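Side-chain contacts in 4-oxalmesaconate hydratase (Pseudomonas putida, PDB 5CGZ), which hydrates the enol form of oxalomesaconate to 4-carboxy-4-hydroxy-2-oxoadipate in gallate degradation, using one zinc ion per subunit: residues V6-H10 and S11-V15; L125-H128 and L129-E132. All coordinates share one frame; numbering follows the deposited sequence.

Interaction 1 (6-10 with 11-15) is the turn between strand 3-8 and helix 13-27, and it carries two of the four protein ligands of the zinc ion, H10 and D13. Interaction 2 (125-128 with 129-132) is a run of helix 122-138, the helix that holds a third ligand, H123, two residues before L125. The centres of the two contacts lie about 13 Å apart. They touch directly: A9 CB is 3.6 Å from A126 CB, and V7 CG2 is 3.9 Å from A130 CB. Helix 122-138 therefore packs on the strand end that leads to the metal. The side chain of A126 is about 8 Å from the zinc ion.

Interaction 1. Residues V6-H10 and S11-V15; sequences VVSAH and SADFV. With ZN (zinc ion), chain C.
H10 and D13 each turn CG anti to their own carbonyl carbon, with chi1 at -47° and -80°. The two side chains then run side by side in the same direction and meet at the zinc ion. H10 binds it through ND1 at 2.1 Å and D13 through OD1 at 2.0 Å. The imidazole and carboxylate planes are 43° apart. D13 OD1 sits at the edge of the H10 ring, near its plane, and it also takes a weak hydrogen bond from H10 N. A9 CB covers one ring face, over its centre. Outside the turn, H10 NE2 is hydrogen-bonded to D122 and D13 OD2 forms a salt bridge with R17, so H10 and D13 each have a second-shell partner. E44 and H123 also bind the metal, and water 1 is a further ligand of the zinc ion at 2.5 Å.

The turn joins strand 3-8 to helix 13-27, the first strand-to-helix step of a beta-alpha-beta unit in the Rossmann-like fold. Its HxxD spacing of zinc ligands is that of the MshB deacetylase (PIG-L) family.

S8, on the strand, bonds into the turn. Its OG is hydrogen-bonded to H10 O at 2.5 Å, a short distance. D13 N reaches the same oxygen at 3.1 Å, from the opposite face of the carbonyl plane. Two donors thus grip this buried carbonyl. S8 OG also accepts a weak hydrogen bond from F14 N and lies 3.2 Å from D13 CB. Further back along the strand, V6 CG1 packs on F14 CB at 3.9 Å, the two side chains crossing at about a right angle. The F14 side chain also packs on A67 and L74 of helix 56-74.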
ATOM      1  N   VAL A   6      -5.690   2.281  28.520  1.00 28.96           N
ATOM      2  CA  VAL A   6      -6.390   1.543  27.481  1.00 28.21           C
ATOM      3  C   VAL A   6      -7.651   2.317  27.114  1.00 31.38           C
ATOM      4  O   VAL A   6      -8.444   2.659  27.990  1.00 32.44           O
ATOM      5  CB  VAL A   6      -6.744   0.111  27.940  1.00 30.92           C
ATOM      6  CG1 VAL A   6      -7.536  -0.636  26.859  1.00 27.04           C
ATOM      7  CG2 VAL A   6      -5.478  -0.638  28.307  1.00 25.13           C
ATOM      8  N   VAL A   7      -7.820   2.632  25.832  1.00 30.75           N
ATOM      9  CA  VAL A   7      -9.043   3.296  25.373  1.00 25.78           C
ATOM     10  C   VAL A   7      -9.915   2.334  24.564  1.00 36.32           C
ATOM     11  O   VAL A   7      -9.588   1.966  23.432  1.00 28.93           O
ATOM     12  CB  VAL A   7      -8.738   4.534  24.535  1.00 30.72           C
ATOM     13  CG1 VAL A   7     -10.036   5.240  24.148  1.00 29.94           C
ATOM     14  CG2 VAL A   7      -7.835   5.474  25.318  1.00 29.15           C
ATOM     15  N   SER A   8     -11.026   1.942  25.176  1.00 29.31           N
ATOM     16  CA  SER A   8     -11.923   0.913  24.669  1.00 32.12           C
ATOM     17  C   SER A   8     -13.202   1.552  24.112  1.00 34.54           C
ATOM     18  O   SER A   8     -13.866   2.306  24.825  1.00 36.41           O
ATOM     19  CB  SER A   8     -12.236  -0.062  25.814  1.00 31.47           C
ATOM     20  OG  SER A   8     -13.026  -1.150  25.405  1.00 34.92           O
ATOM     21  N   ALA A   9     -13.550   1.291  22.851  1.00 31.54           N
ATOM     22  CA  ALA A   9     -14.753   1.919  22.280  1.00 33.30           C
ATOM     23  C   ALA A   9     -16.022   1.475  23.017  1.00 33.91           C
ATOM     24  O   ALA A   9     -16.887   2.284  23.358  1.00 33.95           O
ATOM     25  CB  ALA A   9     -14.884   1.599  20.800  1.00 30.01           C
ATOM     26  N   HIS A  10     -16.113   0.173  23.242  1.00 32.14           N
ATOM     27  CA  HIS A  10     -17.235  -0.437  23.935  1.00 35.61           C
ATOM     28  C   HIS A  10     -16.674  -1.142  25.158  1.00 40.39           C
ATOM     29  O   HIS A  10     -15.513  -1.544  25.156  1.00 39.16           O
ATOM     30  CB  HIS A  10     -17.960  -1.406  23.006  1.00 28.85           C
ATOM     31  CG  HIS A  10     -18.227  -0.834  21.646  1.00 37.65           C
ATOM     32  ND1 HIS A  10     -17.600  -1.295  20.504  1.00 31.78           N
ATOM     33  CD2 HIS A  10     -19.026   0.185  21.249  1.00 30.80           C
ATOM     34  CE1 HIS A  10     -18.020  -0.597  19.462  1.00 33.05           C
ATOM     35  NE2 HIS A  10     -18.884   0.310  19.888  1.00 32.46           N
ATOM     36  N   SER A  11     -17.490  -1.313  26.189  1.00 34.68           N
ATOM     37  CA  SER A  11     -16.985  -1.791  27.474  1.00 37.72           C
ATOM     38  C   SER A  11     -16.310  -3.170  27.414  1.00 36.12           C
ATOM     39  O   SER A  11     -15.375  -3.411  28.161  1.00 38.15           O
ATOM     40  CB  SER A  11     -18.118  -1.803  28.516  1.00 37.00           C
ATOM     41  OG  SER A  11     -19.232  -2.567  28.084  1.00 41.63           O
ATOM     42  N   ALA A  12     -16.740  -4.060  26.520  1.00 33.02           N
ATOM     43  CA  ALA A  12     -16.160  -5.411  26.482  1.00 38.51           C
ATOM     44  C   ALA A  12     -14.810  -5.498  25.751  1.00 39.30           C
ATOM     45  O   ALA A  12     -14.031  -6.436  25.954  1.00 35.01           O
ATOM     46  CB  ALA A  12     -17.146  -6.389  25.847  1.00 38.38           C
ATOM     47  N   ASP A  13     -14.529  -4.519  24.907  1.00 34.88           N
ATOM     48  CA  ASP A  13     -13.363  -4.606  24.042  1.00 33.52           C
ATOM     49  C   ASP A  13     -12.040  -4.769  24.782  1.00 36.11           C
ATOM     50  O   ASP A  13     -11.195  -5.547  24.350  1.00 33.90           O
ATOM     51  CB  ASP A  13     -13.308  -3.382  23.135  1.00 30.26           C
ATOM     52  CG  ASP A  13     -14.252  -3.509  21.958  1.00 35.41           C
ATOM     53  OD1 ASP A  13     -15.121  -2.631  21.780  1.00 34.13           O
ATOM     54  OD2 ASP A  13     -14.112  -4.501  21.211  1.00 43.03           O
ATOM     55  N   PHE A  14     -11.845  -4.060  25.891  1.00 31.62           N
ATOM     56  CA  PHE A  14     -10.556  -4.152  26.562  1.00 34.60           C
ATOM     57  C   PHE A  14     -10.353  -5.555  27.127  1.00 32.93           C
ATOM     58  O   PHE A  14      -9.219  -5.985  27.316  1.00 34.60           O
ATOM     59  CB  PHE A  14     -10.403  -3.082  27.668  1.00 32.51           C
ATOM     60  CG  PHE A  14     -11.196  -3.358  28.928  1.00 32.98           C
ATOM     61  CD1 PHE A  14     -12.499  -2.893  29.065  1.00 32.94           C
ATOM     62  CD2 PHE A  14     -10.620  -4.038  29.993  1.00 30.61           C
ATOM     63  CE1 PHE A  14     -13.227  -3.129  30.236  1.00 35.75           C
ATOM     64  CE2 PHE A  14     -11.337  -4.282  31.170  1.00 35.94           C
ATOM     65  CZ  PHE A  14     -12.645  -3.827  31.292  1.00 33.09           C
ATOM     66  N   VAL A  15     -11.443  -6.279  27.369  1.00 34.31           N
ATOM     67  CA  VAL A  15     -11.322  -7.631  27.911  1.00 33.58           C
ATOM     68  C   VAL A  15     -10.853  -8.607  26.825  1.00 35.29           C
ATOM     69  O   VAL A  15      -9.870  -9.310  27.017  1.00 35.25           O
ATOM     70  CB  VAL A  15     -12.658  -8.126  28.535  1.00 37.45           C
ATOM     71  CG1 VAL A  15     -12.530  -9.573  29.011  1.00 34.08           C
ATOM     72  CG2 VAL A  15     -13.063  -7.225  29.696  1.00 35.65           C
TER
HETATM   73 ZN    ZN C 301     -16.343  -2.903  20.225  1.00 35.03          ZN
HETATM   74  O   HOH W   1     -16.537  -5.344  19.760  1.00 47.84           O

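Interaction 2. Residues L125-H128 and L129-E132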
ATOM      1  N   LEU A 125     -12.919   5.310  15.532  1.00 28.97           N
ATOM      2  CA  LEU A 125     -13.182   6.586  16.190  1.00 27.94           C
ATOM      3  C   LEU A 125     -12.508   6.616  17.564  1.00 30.47           C
ATOM      4  O   LEU A 125     -11.885   7.606  17.937  1.00 29.56           O
ATOM      5  CB  LEU A 125     -14.680   6.839  16.329  1.00 30.58           C
ATOM      6  CG  LEU A 125     -15.045   8.084  17.152  1.00 35.62           C
ATOM      7  CD1 LEU A 125     -14.394   9.343  16.577  1.00 26.48           C
ATOM      8  CD2 LEU A 125     -16.561   8.241  17.215  1.00 31.36           C
ATOM      9  N   ALA A 126     -12.620   5.516  18.301  1.00 28.70           N
ATOM     10  CA  ALA A 126     -11.980   5.401  19.610  1.00 27.89           C
ATOM     11  C   ALA A 126     -10.471   5.623  19.506  1.00 32.38           C
ATOM     12  O   ALA A 126      -9.879   6.331  20.331  1.00 30.70           O
ATOM     13  CB  ALA A 126     -12.271   4.032  20.233  1.00 27.20           C
ATOM     14  N   MET A 127      -9.843   5.022  18.495  1.00 26.76           N
ATOM     15  CA  MET A 127      -8.397   5.178  18.349  1.00 29.57           C
ATOM     16  C   MET A 127      -8.033   6.609  17.927  1.00 29.78           C
ATOM     17  O   MET A 127      -7.021   7.153  18.380  1.00 31.56           O
ATOM     18  CB  MET A 127      -7.834   4.151  17.356  1.00 27.22           C
ATOM     19  CG  MET A 127      -6.354   4.370  17.002  1.00 26.18           C
ATOM     20  SD  MET A 127      -5.217   4.354  18.413  1.00 29.15           S
ATOM     21  CE  MET A 127      -4.534   2.687  18.331  1.00 23.69           C
ATOM     22  N   HIS A 128      -8.855   7.228  17.080  1.00 27.02           N
ATOM     23  CA  HIS A 128      -8.611   8.620  16.694  1.00 28.82           C
ATOM     24  C   HIS A 128      -8.742   9.559  17.894  1.00 34.03           C
ATOM     25  O   HIS A 128      -7.952  10.495  18.037  1.00 29.42           O
ATOM     26  CB  HIS A 128      -9.563   9.053  15.574  1.00 29.55           C
ATOM     27  CG  HIS A 128      -9.062   8.704  14.209  1.00 41.26           C
ATOM     28  ND1 HIS A 128      -9.830   8.043  13.274  1.00 43.10           N
ATOM     29  CD2 HIS A 128      -7.855   8.909  13.629  1.00 39.76           C
ATOM     30  CE1 HIS A 128      -9.119   7.862  12.174  1.00 41.07           C
ATOM     31  NE2 HIS A 128      -7.918   8.376  12.364  1.00 47.42           N
ATOM     32  N   LEU A 129      -9.728   9.299  18.756  1.00 29.22           N
ATOM     33  CA  LEU A 129      -9.860  10.041  20.013  1.00 31.89           C
ATOM     34  C   LEU A 129      -8.620   9.864  20.878  1.00 30.63           C
ATOM     35  O   LEU A 129      -8.054  10.834  21.384  1.00 30.48           O
ATOM     36  CB  LEU A 129     -11.097   9.586  20.790  1.00 28.53           C
ATOM     37  CG  LEU A 129     -12.399  10.230  20.331  1.00 41.35           C
ATOM     38  CD1 LEU A 129     -13.594   9.514  20.955  1.00 34.88           C
ATOM     39  CD2 LEU A 129     -12.392  11.715  20.695  1.00 38.90           C
ATOM     40  N   ALA A 130      -8.205   8.610  21.039  1.00 28.95           N
ATOM     41  CA  ALA A 130      -7.035   8.288  21.842  1.00 29.24           C
ATOM     42  C   ALA A 130      -5.804   9.029  21.331  1.00 31.41           C
ATOM     43  O   ALA A 130      -5.052   9.603  22.113  1.00 27.93           O
ATOM     44  CB  ALA A 130      -6.787   6.772  21.845  1.00 25.55           C
ATOM     45  N   GLN A 131      -5.604   9.030  20.015  1.00 26.28           N
ATOM     46  CA  GLN A 131      -4.412   9.656  19.459  1.00 27.73           C
ATOM     47  C   GLN A 131      -4.471  11.174  19.523  1.00 30.16           C
ATOM     48  O   GLN A 131      -3.486  11.814  19.901  1.00 29.25           O
ATOM     49  CB  GLN A 131      -4.180   9.202  18.016  1.00 27.96           C
ATOM     50  CG  GLN A 131      -3.666   7.778  17.938  1.00 27.37           C
ATOM     51  CD  GLN A 131      -3.259   7.376  16.528  1.00 34.89           C
ATOM     52  OE1 GLN A 131      -2.784   8.196  15.748  1.00 36.87           O
ATOM     53  NE2 GLN A 131      -3.430   6.101  16.207  1.00 28.47           N
ATOM     54  N   GLU A 132      -5.610  11.758  19.160  1.00 29.79           N
ATOM     55  CA  GLU A 132      -5.679  13.210  19.159  1.00 30.78           C
ATOM     56  C   GLU A 132      -5.643  13.745  20.599  1.00 29.64           C
ATOM     57  O   GLU A 132      -4.984  14.753  20.863  1.00 30.95           O
ATOM     58  CB  GLU A 132      -6.922  13.731  18.418  1.00 26.54           C
ATOM     59  CG  GLU A 132      -6.798  15.251  18.166  1.00 32.38           C
ATOM     60  CD  GLU A 132      -7.924  15.846  17.339  1.00 37.15           C
ATOM     61  OE1 GLU A 132      -8.963  15.178  17.166  1.00 35.10           O
ATOM     62  OE2 GLU A 132      -7.763  16.996  16.861  1.00 35.81           O
TER
HETATM   63  O   HOH W   2     -10.022  12.680  17.459  1.00 38.59           O
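Q131 lies one helical turn after M127 and leans back toward it. Its CB and CG both pack against M127 O, CG at 3.4 Å. With chi1 at -74° CG lies beside the backbone N, and the extended chain beyond it carries the amide to the sulfur. CG also meets M127 SD at 3.8 Å. CD lies 4.1 Å from M127 SD. At the tip, NE2 nears M127 CG and gives a weak but nearly straight hydrogen bond to M127 SD, 3.3 Å long with an angle of 165° at the hydrogen. M127 bends at chi2 and chi3, and the two chains cross obliquely. The M127 side chain also packs on V154 and A156 of strand 154-157.

On another side of the helix, L125 CG and L129 CD1 pack at 4.3 Å. Water 2 donates to E132 OE1 at 2.7 Å and more weakly to H128 O, bridging side chain and backbone. E132 OE1 also forms a salt bridge with R89 of the second subunit, so this side of the helix reaches the hexamer interface. The backbone bonds, such as L129 N to L125 O at 2.9 Å, are the i+4 to i bonds of a regular alpha-helix, here helix 122-138, which also carries the zinc ligand H123.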